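Cytochrome P450 CYP260B1 (Sorangium cellulosum, PDB 5HIW) is a bacterial cytochrome P450, a largely helical haem protein that holds protoporphyrin IX containing iron in a pocket within the fold. Local coordinates at residues A[85-90]-A[219-224]. Residues are numbered along the deposited sequence; the frame is centred on the assembly and turned at random.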
# COMPACT_ATOMS: atom_id res chain seq x y z
N ARG A 85 13.86 -7.01 12.47
CA ARG A 85 15.18 -7.32 11.93
C ARG A 85 15.15 -8.44 10.90
O ARG A 85 15.84 -8.40 9.87
CB ARG A 85 16.18 -7.67 13.08
CG ARG A 85 16.94 -6.48 13.65
CD ARG A 85 18.27 -6.94 14.30
NE ARG A 85 18.15 -8.30 14.86
CZ ARG A 85 17.84 -8.60 16.14
NH1 ARG A 85 17.66 -7.66 17.07
NH2 ARG A 85 17.74 -9.88 16.50
N LEU A 86 14.34 -9.44 11.19
CA LEU A 86 14.10 -10.57 10.25
C LEU A 86 13.49 -10.04 8.98
O LEU A 86 13.99 -10.29 7.93
CB LEU A 86 13.11 -11.54 10.82
CG LEU A 86 12.56 -12.65 9.94
CD1 LEU A 86 13.77 -13.42 9.47
CD2 LEU A 86 11.66 -13.47 10.87
N PHE A 87 12.35 -9.32 9.10
CA PHE A 87 11.76 -8.69 7.86
C PHE A 87 12.71 -7.82 7.10
O PHE A 87 12.76 -7.87 5.90
CB PHE A 87 10.46 -7.95 8.23
CG PHE A 87 9.28 -8.86 8.53
CD1 PHE A 87 9.16 -9.50 9.76
CD2 PHE A 87 8.32 -9.10 7.58
CE1 PHE A 87 8.10 -10.29 10.07
CE2 PHE A 87 7.24 -9.91 7.86
CZ PHE A 87 7.10 -10.51 9.11
N ASN A 88 13.50 -6.98 7.79
CA ASN A 88 14.43 -6.11 7.09
C ASN A 88 15.44 -6.92 6.27
O ASN A 88 15.84 -6.52 5.14
CB ASN A 88 15.19 -5.16 8.02
CG ASN A 88 14.30 -4.07 8.60
OD1 ASN A 88 13.28 -3.75 8.03
ND2 ASN A 88 14.72 -3.47 9.72
N ALA A 89 15.83 -8.06 6.81
CA ALA A 89 16.82 -8.90 6.13
C ALA A 89 16.27 -9.54 4.88
O ALA A 89 17.00 -9.79 3.96
CB ALA A 89 17.36 -10.00 7.07
N VAL A 90 14.99 -9.82 4.83
CA VAL A 90 14.48 -10.46 3.64
C VAL A 90 14.02 -9.46 2.60
O VAL A 90 13.60 -9.87 1.55
CB VAL A 90 13.36 -11.45 3.94
CG1 VAL A 90 13.84 -12.48 4.97
CG2 VAL A 90 12.17 -10.77 4.50
N GLU A 219 5.56 -19.61 7.34
CA GLU A 219 4.24 -19.28 6.78
C GLU A 219 3.76 -17.97 7.30
O GLU A 219 3.07 -17.23 6.59
CB GLU A 219 3.15 -20.31 7.15
CG GLU A 219 3.54 -21.75 6.94
CD GLU A 219 4.19 -22.32 8.19
OE1 GLU A 219 5.43 -22.20 8.27
OE2 GLU A 219 3.45 -22.81 9.11
N GLY A 220 4.04 -17.74 8.57
CA GLY A 220 3.66 -16.53 9.25
C GLY A 220 4.25 -15.29 8.60
O GLY A 220 3.54 -14.26 8.41
N VAL A 221 5.56 -15.35 8.35
CA VAL A 221 6.25 -14.22 7.73
C VAL A 221 5.64 -13.98 6.34
O VAL A 221 5.32 -12.84 5.95
CB VAL A 221 7.80 -14.46 7.68
CG1 VAL A 221 8.47 -13.39 6.82
CG2 VAL A 221 8.36 -14.49 9.07
N VAL A 222 5.53 -15.03 5.56
CA VAL A 222 5.00 -14.94 4.19
C VAL A 222 3.61 -14.33 4.23
O VAL A 222 3.34 -13.42 3.46
CB VAL A 222 4.99 -16.30 3.45
CG1 VAL A 222 4.26 -16.25 2.10
CG2 VAL A 222 6.39 -16.83 3.25
N LEU A 223 2.73 -14.83 5.09
CA LEU A 223 1.35 -14.31 5.10
C LEU A 223 1.35 -12.87 5.49
O LEU A 223 0.57 -12.06 4.94
CB LEU A 223 0.43 -15.09 6.03
CG LEU A 223 -0.02 -16.36 5.30
CD1 LEU A 223 -0.51 -17.51 6.23
CD2 LEU A 223 -1.08 -16.04 4.28
N THR A 224 2.25 -12.46 6.40
CA THR A 224 2.33 -11.02 6.68
C THR A 224 2.72 -10.21 5.45
O THR A 224 2.07 -9.11 5.22
CB THR A 224 3.24 -10.73 7.88
OG1 THR A 224 2.59 -11.22 9.05
CG2 THR A 224 3.54 -9.30 8.06
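Val-221 meets both Leu-86 and Phe-87, and its two methyls divide the work. From CB, the branch CG1 stands anti to the backbone N (chi1 170°) and is thereby carried over one face of the Phe-87 ring; it lies 4.2 Å from the ring centroid and 27° off the ring normal, the geometry of a CH-pi contact. Its closest ring atom is CE2 of Phe-87, 3.8 Å from Val-221 CG1, so the methyl sits over the outer half of the ring rather than its centre. The other branch, CG2, turns to the aliphatic neighbour: Val-221 CG2 and Leu-86 CD2 are 3.9 Å apart, with CZ of Phe-87 a little farther off.

The outer end of the same ring also serves Thr-224, three residues on along helix 218-229. Thr-224 CG2 comes obliquely to the ring, 3.8 Å from Phe-87 CE2 and 3.9 Å from Phe-87 CZ, the two side chains crossing at about a right angle. Side chains bridge the gap, since the segment axes come no closer than 11.8 Å and the nearest CA atoms, those of Phe-87 and Val-221, are 7.8 Å apart.

The segments cross at -68°, packing helix C of the P450 fold (77-90) on the start of helix I (218-229) beside the haem pocket. The Thr-224 end reaches the haem, its side chain about 4 Å away at the nearest atoms. Ala-206 touches Leu-86 and Ile-203 touches Val-221, so helix 199-209 lies against both segments, while Val-339 touches Phe-87. Behind helix 218-229, helix 167-191 packs against Val-222 and Leu-223.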